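PDB 4KSA: malonyl-CoA decarboxylase from Rhodopseudomonas palustris, which probably catalyses the decarboxylation of malonyl-CoA to acetyl-CoA and carbon dioxide. Local coordinates for residues Leu173-Ile178 with Lys286-Glu291; Asp239-Ile244 with Thr262-Ser267; Arg206-Leu209 with Arg215-Gly218. All coordinates share one frame; numbering follows the deposited sequence.

Contact 1. Residues Leu173-Ile178 with Lys286-Glu291; sequences LVLQRI and KQVVEE
Leu175 meets the helix 286-291 with both of its methyl groups, and Val288 is its main apolar partner. The two side chains cross at about a right angle. Leu175 CD1 lies 4.0 Å from Val288 CG2. The other methyl reaches past this branch to the helix backbone, where Leu175 CD2 is 3.8 Å from Gln287 O and 3.9 Å from Val288 CA. It also touches the next turn of the helix, with Leu175 CD2 4.1 Å from Glu291 CB. The leucine thus sits against three residues on one side of the helix. Val288 CG2 can face it because this branch stands opposite the carbonyl carbon, with CG1 trans to the backbone N (chi1 178°). Beyond CB, the Glu291 chain bends, and its carboxylate forms a salt bridge with Arg294 further along the same helix. At the other end of the contact one water joins the segments. It donates to Leu173 O at 2.9 Å and to Gln287 OE1 at 3.0 Å. The amide nitrogen of Gln287 is bonded to Phe283 O, so both ends of this amide are held. Tyr217 of the neighbouring strand packs against both Leu175 and Val288. The strand and helix axes are 9.7 Å apart and cross at -47°. The arrangement is typical of an alpha/beta domain with a helix laid over one face of a mixed sheet, consistent with an acetyltransferase-like fold.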
loop_
_atom_site.group_PDB
_atom_site.type_symbol
_atom_site.label_atom_id
_atom_site.label_comp_id
_atom_site.label_asym_id
_atom_site.label_seq_id
_atom_site.Cartn_x
_atom_site.Cartn_y
_atom_site.Cartn_z
ATOM N N LEU A 173 -16.221 -7.292 -0.352
ATOM C CA LEU A 173 -15.886 -8.150 0.784
ATOM C C LEU A 173 -14.461 -8.636 0.547
ATOM O O LEU A 173 -14.121 -9.051 -0.550
ATOM C CB LEU A 173 -16.852 -9.329 0.881
ATOM C CG LEU A 173 -16.813 -10.000 2.260
ATOM C CD1 LEU A 173 -17.436 -9.092 3.309
ATOM C CD2 LEU A 173 -17.549 -11.319 2.203
ATOM N N VAL A 174 -13.622 -8.565 1.568
ATOM C CA VAL A 174 -12.236 -8.972 1.423
ATOM C C VAL A 174 -11.819 -9.954 2.493
ATOM O O VAL A 174 -12.127 -9.769 3.668
ATOM C CB VAL A 174 -11.305 -7.763 1.484
ATOM C CG1 VAL A 174 -9.856 -8.220 1.588
ATOM C CG2 VAL A 174 -11.508 -6.909 0.251
ATOM N N LEU A 175 -11.118 -11.005 2.068
ATOM C CA LEU A 175 -10.646 -12.031 2.980
ATOM C C LEU A 175 -9.240 -11.690 3.455
ATOM O O LEU A 175 -8.402 -11.246 2.685
ATOM C CB LEU A 175 -10.653 -13.377 2.276
ATOM C CG LEU A 175 -9.983 -14.526 3.039
ATOM C CD1 LEU A 175 -10.825 -14.934 4.251
ATOM C CD2 LEU A 175 -9.799 -15.698 2.092
ATOM N N GLN A 176 -8.986 -11.880 4.734
ATOM C CA GLN A 176 -7.680 -11.585 5.285
ATOM C C GLN A 176 -7.297 -12.686 6.253
ATOM O O GLN A 176 -8.144 -13.194 6.987
ATOM C CB GLN A 176 -7.682 -10.234 6.022
ATOM C CG GLN A 176 -7.386 -9.058 5.127
ATOM C CD GLN A 176 -6.057 -9.225 4.428
ATOM O OE1 GLN A 176 -5.010 -9.300 5.079
ATOM N NE2 GLN A 176 -6.086 -9.309 3.095
ATOM N N ARG A 177 -6.029 -13.073 6.256
ATOM C CA ARG A 177 -5.631 -14.088 7.191
ATOM C C ARG A 177 -5.482 -13.336 8.487
ATOM O O ARG A 177 -5.099 -12.169 8.481
ATOM C CB ARG A 177 -4.302 -14.722 6.811
ATOM C CG ARG A 177 -3.758 -15.575 7.925
ATOM C CD ARG A 177 -2.551 -16.377 7.530
ATOM N NE ARG A 177 -1.932 -16.908 8.739
ATOM C CZ ARG A 177 -0.849 -17.675 8.762
ATOM N NH1 ARG A 177 -0.249 -18.016 7.623
ATOM N NH2 ARG A 177 -0.365 -18.090 9.931
ATOM N N ILE A 178 -5.805 -13.990 9.591
ATOM C CA ILE A 178 -5.697 -13.360 10.887
ATOM C C ILE A 178 -4.623 -14.085 11.679
ATOM O O ILE A 178 -4.699 -15.297 11.915
ATOM C CB ILE A 178 -7.050 -13.408 11.623
ATOM C CG1 ILE A 178 -8.068 -12.582 10.831
ATOM C CG2 ILE A 178 -6.895 -12.938 13.052
ATOM C CD1 ILE A 178 -9.413 -12.496 11.460
ATOM N N LYS A 286 -15.194 -20.886 -0.816
ATOM C CA LYS A 286 -14.443 -21.023 -2.049
ATOM C C LYS A 286 -13.171 -20.181 -1.912
ATOM O O LYS A 286 -12.050 -20.665 -2.100
ATOM C CB LYS A 286 -15.280 -20.504 -3.209
ATOM C CG LYS A 286 -15.133 -21.276 -4.480
ATOM C CD LYS A 286 -13.849 -20.967 -5.194
ATOM C CE LYS A 286 -13.954 -21.479 -6.615
ATOM N NZ LYS A 286 -15.209 -20.987 -7.257
ATOM N N GLN A 287 -13.350 -18.918 -1.551
ATOM C CA GLN A 287 -12.221 -18.029 -1.395
ATOM C C GLN A 287 -11.221 -18.505 -0.349
ATOM O O GLN A 287 -10.017 -18.462 -0.579
ATOM C CB GLN A 287 -12.725 -16.638 -1.061
ATOM C CG GLN A 287 -13.744 -16.140 -2.060
ATOM C CD GLN A 287 -14.207 -14.746 -1.738
ATOM O OE1 GLN A 287 -13.426 -13.793 -1.793
ATOM N NE2 GLN A 287 -15.478 -14.614 -1.381
ATOM N N VAL A 288 -11.710 -18.957 0.801
ATOM C CA VAL A 288 -10.817 -19.434 1.848
ATOM C C VAL A 288 -10.039 -20.657 1.380
ATOM O O VAL A 288 -8.887 -20.848 1.771
ATOM C CB VAL A 288 -11.590 -19.799 3.136
ATOM C CG1 VAL A 288 -10.637 -20.340 4.199
ATOM C CG2 VAL A 288 -12.322 -18.573 3.657
ATOM N N VAL A 289 -10.650 -21.486 0.539
ATOM C CA VAL A 289 -9.955 -22.681 0.058
ATOM C C VAL A 289 -8.889 -22.306 -0.956
ATOM O O VAL A 289 -7.746 -22.758 -0.851
ATOM C CB VAL A 289 -10.925 -23.721 -0.581
ATOM C CG1 VAL A 289 -10.143 -24.675 -1.465
ATOM C CG2 VAL A 289 -11.628 -24.524 0.510
ATOM N N GLU A 290 -9.264 -21.479 -1.932
ATOM C CA GLU A 290 -8.320 -21.045 -2.956
ATOM C C GLU A 290 -7.142 -20.359 -2.275
ATOM O O GLU A 290 -6.013 -20.437 -2.761
ATOM C CB GLU A 290 -9.003 -20.103 -3.957
ATOM C CG GLU A 290 -10.191 -20.777 -4.650
ATOM C CD GLU A 290 -10.844 -19.953 -5.767
ATOM O OE1 GLU A 290 -11.313 -18.820 -5.502
ATOM O OE2 GLU A 290 -10.900 -20.456 -6.915
ATOM N N GLU A 291 -7.388 -19.716 -1.137
ATOM C CA GLU A 291 -6.307 -19.049 -0.421
ATOM C C GLU A 291 -5.338 -20.055 0.186
ATOM O O GLU A 291 -4.136 -19.984 -0.052
ATOM C CB GLU A 291 -6.856 -18.136 0.677
ATOM C CG GLU A 291 -5.824 -17.767 1.756
ATOM C CD GLU A 291 -4.622 -16.975 1.228
ATOM O OE1 GLU A 291 -3.600 -16.895 1.957
ATOM O OE2 GLU A 291 -4.702 -16.425 0.101
HETATM O O HOH W 1 -15.378 -11.526 -1.215
#

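Contact 2. Residues Asp239-Ile244 with Thr262-Ser267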
loop_
_atom_site.group_PDB
_atom_site.type_symbol
_atom_site.label_atom_id
_atom_site.label_comp_id
_atom_site.label_asym_id
_atom_site.label_seq_id
_atom_site.Cartn_x
_atom_site.Cartn_y
_atom_site.Cartn_z
ATOM N N ASP A 239 -5.649 -35.975 7.723
ATOM C CA ASP A 239 -6.836 -36.828 7.655
ATOM C C ASP A 239 -8.075 -36.018 8.034
ATOM O O ASP A 239 -8.009 -35.158 8.907
ATOM C CB ASP A 239 -6.697 -37.967 8.656
ATOM C CG ASP A 239 -6.701 -37.462 10.091
ATOM O OD1 ASP A 239 -5.858 -36.596 10.416
ATOM O OD2 ASP A 239 -7.550 -37.920 10.889
ATOM N N SER A 240 -9.201 -36.320 7.398
ATOM C CA SER A 240 -10.470 -35.649 7.670
ATOM C C SER A 240 -11.133 -36.232 8.933
ATOM O O SER A 240 -11.884 -37.193 8.846
ATOM C CB SER A 240 -11.401 -35.849 6.475
ATOM O OG SER A 240 -10.697 -35.657 5.259
ATOM N N PRO A 241 -10.900 -35.631 10.115
ATOM C CA PRO A 241 -11.482 -36.127 11.373
ATOM C C PRO A 241 -12.987 -36.372 11.485
ATOM O O PRO A 241 -13.792 -35.974 10.637
ATOM C CB PRO A 241 -11.000 -35.108 12.405
ATOM C CG PRO A 241 -10.933 -33.854 11.611
ATOM C CD PRO A 241 -10.269 -34.318 10.333
ATOM N N ALA A 242 -13.351 -37.038 12.569
ATOM C CA ALA A 242 -14.738 -37.354 12.819
ATOM C C ALA A 242 -15.122 -36.873 14.215
ATOM O O ALA A 242 -16.284 -36.952 14.605
ATOM C CB ALA A 242 -14.958 -38.854 12.684
ATOM N N ALA A 243 -14.149 -36.368 14.965
ATOM C CA ALA A 243 -14.418 -35.865 16.306
ATOM C C ALA A 243 -13.557 -34.632 16.592
ATOM O O ALA A 243 -12.384 -34.597 16.226
ATOM C CB ALA A 243 -14.152 -36.953 17.340
ATOM N N ILE A 244 -14.149 -33.627 17.239
ATOM C CA ILE A 244 -13.437 -32.389 17.552
ATOM C C ILE A 244 -12.462 -32.484 18.712
ATOM O O ILE A 244 -11.377 -31.905 18.658
ATOM C CB ILE A 244 -14.408 -31.199 17.858
ATOM C CG1 ILE A 244 -15.735 -31.723 18.410
ATOM C CG2 ILE A 244 -14.596 -30.334 16.622
ATOM C CD1 ILE A 244 -15.649 -32.288 19.806
ATOM N N THR A 262 -4.514 -32.097 4.587
ATOM C CA THR A 262 -5.918 -31.736 4.754
ATOM C C THR A 262 -6.124 -30.407 5.472
ATOM O O THR A 262 -5.413 -30.061 6.428
ATOM C CB THR A 262 -6.681 -32.801 5.573
ATOM O OG1 THR A 262 -6.186 -34.100 5.244
ATOM C CG2 THR A 262 -8.162 -32.758 5.253
ATOM N N ALA A 263 -7.117 -29.674 4.993
ATOM C CA ALA A 263 -7.491 -28.407 5.589
ATOM C C ALA A 263 -8.871 -28.655 6.192
ATOM O O ALA A 263 -9.815 -28.993 5.469
ATOM C CB ALA A 263 -7.560 -27.325 4.518
ATOM N N VAL A 264 -8.997 -28.518 7.507
ATOM C CA VAL A 264 -10.296 -28.741 8.100
ATOM C C VAL A 264 -10.961 -27.557 8.849
ATOM O O VAL A 264 -10.526 -27.103 9.917
ATOM C CB VAL A 264 -10.268 -29.999 8.984
ATOM C CG1 VAL A 264 -9.087 -29.962 9.908
ATOM C CG2 VAL A 264 -11.564 -30.103 9.771
ATOM N N PHE A 265 -12.031 -27.058 8.243
ATOM C CA PHE A 265 -12.806 -25.966 8.794
ATOM C C PHE A 265 -13.501 -26.535 10.002
ATOM O O PHE A 265 -14.193 -27.540 9.895
ATOM C CB PHE A 265 -13.826 -25.518 7.758
ATOM C CG PHE A 265 -13.200 -25.034 6.502
ATOM C CD1 PHE A 265 -12.609 -23.780 6.454
ATOM C CD2 PHE A 265 -13.098 -25.866 5.400
ATOM C CE1 PHE A 265 -11.918 -23.366 5.336
ATOM C CE2 PHE A 265 -12.402 -25.457 4.268
ATOM C CZ PHE A 265 -11.810 -24.207 4.238
ATOM N N TYR A 266 -13.327 -25.922 11.159
ATOM C CA TYR A 266 -13.982 -26.473 12.322
ATOM C C TYR A 266 -14.738 -25.426 13.103
ATOM O O TYR A 266 -15.297 -25.707 14.167
ATOM C CB TYR A 266 -12.961 -27.212 13.199
ATOM C CG TYR A 266 -11.943 -26.343 13.864
ATOM C CD1 TYR A 266 -12.207 -25.762 15.107
ATOM C CD2 TYR A 266 -10.704 -26.102 13.263
ATOM C CE1 TYR A 266 -11.257 -24.960 15.744
ATOM C CE2 TYR A 266 -9.745 -25.295 13.892
ATOM C CZ TYR A 266 -10.032 -24.731 15.134
ATOM O OH TYR A 266 -9.098 -23.948 15.759
ATOM N N SER A 267 -14.758 -24.215 12.552
ATOM C CA SER A 267 -15.464 -23.084 13.161
ATOM C C SER A 267 -15.719 -21.981 12.156
ATOM O O SER A 267 -14.787 -21.481 11.541
ATOM C CB SER A 267 -14.663 -22.497 14.313
ATOM O OG SER A 267 -15.409 -21.470 14.938
#
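Pro241 and Ser240 rest on Val264 and Thr262 through small van der Waals touches. Pro241 CG is 4.2 Å from Val264 CG2, where the proline ring meets one methyl of the valine. One step back, Ser240 places its hydroxyl oxygen against the threonine methyl, with Ser240 OG 3.9 Å from Thr262 CG2. This methyl is trans to its own backbone N, which leaves OG1 on the backbone N side (chi1 -36°). Thr262 OG1 comes within 3.2 Å of Asp239 N, but the angle is poor and the pair is not a hydrogen bond. The hydroxyl makes a weak hydrogen bond with Thr301 OG1 on the adjoining strand. The second shell sets the loop in place. Asp239 O is hydrogen-bonded to Thr237 OG1 at the end of strand 230-237, the strand from which the loop leaves. Pro241 O is held by Asn413 ND2 and more weakly by Arg392 NH2, which also reaches Ser240 O weakly. The strand 262-267 is fixed by backbone bonds from Thr262 to Thr237 and from Val264 to Ala235. No hydrogen bond or salt bridge joins the two segments directly. The chemistry implies a loop held in place by polar bonds to other strands of the sheet, while van der Waals contact fits it against strand 262-267.

Contact 3. Residues Arg206-Leu209 with Arg215-Gly218; sequences RARL and RCYG
Cys216 is the residue of the strand that meets Arg208 and Leu209 at the end of the helix. Just before it, Arg215 turns its side chain away from the helix, and its guanidinium forms a salt bridge with Glu295. Cys216 then points toward the helix. Its sulfur lies over one face of the Arg208 guanidinium, with Cys216 SG 3.7 Å from Arg208 NH1 and 4.0 Å from Arg208 CZ. Cys216 CB is 3.9 Å from Arg208 NH1. The arginine arrives there by leaving its helix extended at chi1 (169°) and bending at chi2 (-86°). A Leu209 methyl meets the same sulfur from the end of the helix. Next along the strand, Tyr217 turns to the other face of the sheet and packs against helix 284-295. Gly218 continues the strand through backbone bonding with Gln176. Arg208 NH1 is bound by Glu233 of strand 230-237, whose side chain also touches Cys216. On the same helix, Arg206 pairs with Glu188 of the second subunit. No hydrogen bond crosses between the two segments. The chemistry implies that the sulfur, with the leucine methyl beside it, packs on the flat side of a buried cation, whose charge is probably balanced mainly by Glu233.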
loop_
_atom_site.group_PDB
_atom_site.type_symbol
_atom_site.label_atom_id
_atom_site.label_comp_id
_atom_site.label_asym_id
_atom_site.label_seq_id
_atom_site.Cartn_x
_atom_site.Cartn_y
_atom_site.Cartn_z
ATOM N N ARG A 206 -2.297 -15.129 21.332
ATOM C CA ARG A 206 -1.008 -15.365 20.682
ATOM C C ARG A 206 -0.730 -16.862 20.650
ATOM O O ARG A 206 -0.243 -17.395 19.647
ATOM C CB ARG A 206 0.136 -14.645 21.409
ATOM C CG ARG A 206 1.511 -15.155 20.971
ATOM C CD ARG A 206 2.638 -14.135 21.135
ATOM N NE ARG A 206 2.964 -13.801 22.522
ATOM C CZ ARG A 206 3.393 -14.671 23.432
ATOM N NH1 ARG A 206 3.669 -14.258 24.666
ATOM N NH2 ARG A 206 3.536 -15.955 23.114
ATOM N N ALA A 207 -1.045 -17.529 21.759
ATOM C CA ALA A 207 -0.852 -18.966 21.865
ATOM C C ALA A 207 -1.777 -19.660 20.867
ATOM O O ALA A 207 -1.326 -20.432 20.021
ATOM C CB ALA A 207 -1.160 -19.430 23.281
ATOM N N ARG A 208 -3.071 -19.364 20.961
ATOM C CA ARG A 208 -4.060 -19.960 20.077
ATOM C C ARG A 208 -3.764 -19.757 18.592
ATOM O O ARG A 208 -4.221 -20.540 17.767
ATOM C CB ARG A 208 -5.455 -19.420 20.426
ATOM C CG ARG A 208 -6.566 -19.746 19.416
ATOM C CD ARG A 208 -6.613 -18.713 18.297
ATOM N NE ARG A 208 -7.573 -19.032 17.242
ATOM C CZ ARG A 208 -7.458 -20.056 16.402
ATOM N NH1 ARG A 208 -8.382 -20.257 15.472
ATOM N NH2 ARG A 208 -6.427 -20.882 16.497
ATOM N N LEU A 209 -3.000 -18.724 18.243
ATOM C CA LEU A 209 -2.680 -18.477 16.836
ATOM C C LEU A 209 -1.291 -18.934 16.429
ATOM O O LEU A 209 -0.988 -19.001 15.244
ATOM C CB LEU A 209 -2.799 -16.992 16.500
ATOM C CG LEU A 209 -4.149 -16.281 16.520
ATOM C CD1 LEU A 209 -3.925 -14.827 16.130
ATOM C CD2 LEU A 209 -5.123 -16.955 15.572
ATOM N N ARG A 215 -4.947 -22.003 11.409
ATOM C CA ARG A 215 -5.056 -20.811 10.568
ATOM C C ARG A 215 -6.479 -20.296 10.557
ATOM O O ARG A 215 -7.383 -21.035 10.196
ATOM C CB ARG A 215 -4.700 -21.131 9.117
ATOM C CG ARG A 215 -3.285 -21.532 8.885
ATOM C CD ARG A 215 -2.557 -20.491 8.069
ATOM N NE ARG A 215 -1.309 -21.023 7.532
ATOM C CZ ARG A 215 -0.381 -21.636 8.265
ATOM N NH1 ARG A 215 -0.560 -21.795 9.574
ATOM N NH2 ARG A 215 0.723 -22.102 7.689
ATOM N N CYS A 216 -6.698 -19.043 10.938
ATOM C CA CYS A 216 -8.054 -18.498 10.877
ATOM C C CYS A 216 -8.090 -17.306 9.949
ATOM O O CYS A 216 -7.115 -16.567 9.814
ATOM C CB CYS A 216 -8.571 -18.107 12.250
ATOM S SG CYS A 216 -7.296 -17.495 13.289
ATOM N N TYR A 217 -9.225 -17.140 9.295
ATOM C CA TYR A 217 -9.402 -16.070 8.347
ATOM C C TYR A 217 -10.545 -15.151 8.739
ATOM O O TYR A 217 -11.358 -15.465 9.624
ATOM C CB TYR A 217 -9.643 -16.677 6.977
ATOM C CG TYR A 217 -8.483 -17.539 6.547
ATOM C CD1 TYR A 217 -7.378 -16.978 5.907
ATOM C CD2 TYR A 217 -8.438 -18.900 6.863
ATOM C CE1 TYR A 217 -6.258 -17.742 5.597
ATOM C CE2 TYR A 217 -7.311 -19.674 6.556
ATOM C CZ TYR A 217 -6.225 -19.084 5.927
ATOM O OH TYR A 217 -5.087 -19.811 5.649
ATOM N N GLY A 218 -10.586 -13.992 8.090
ATOM C CA GLY A 218 -11.631 -13.042 8.373
ATOM C C GLY A 218 -12.119 -12.404 7.099
ATOM O O GLY A 218 -11.368 -12.287 6.131
#

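All three contacts use the same mixed sheet, but contact 3 is buried while contacts 1 and 2 are partly buried. Contact 1 lies on one face, under helix 284-295. Contact 3 lies on the other face, as does the side of strand 262-267 used in contact 2. Strands 174-178 and 214-220 are neighbours, so backbone bonds such as Ile178 N to Cys216 O link contacts 1 and 3 directly. Phe265 points away from the loop of contact 2 and packs on Val288 and Val289 of contact 1. Contact 1 combines aliphatic packing with a water bridge, contact 2 has no hydrogen bond between its segments and rests on van der Waals touches, and contact 3 places sulfur against a guanidinium.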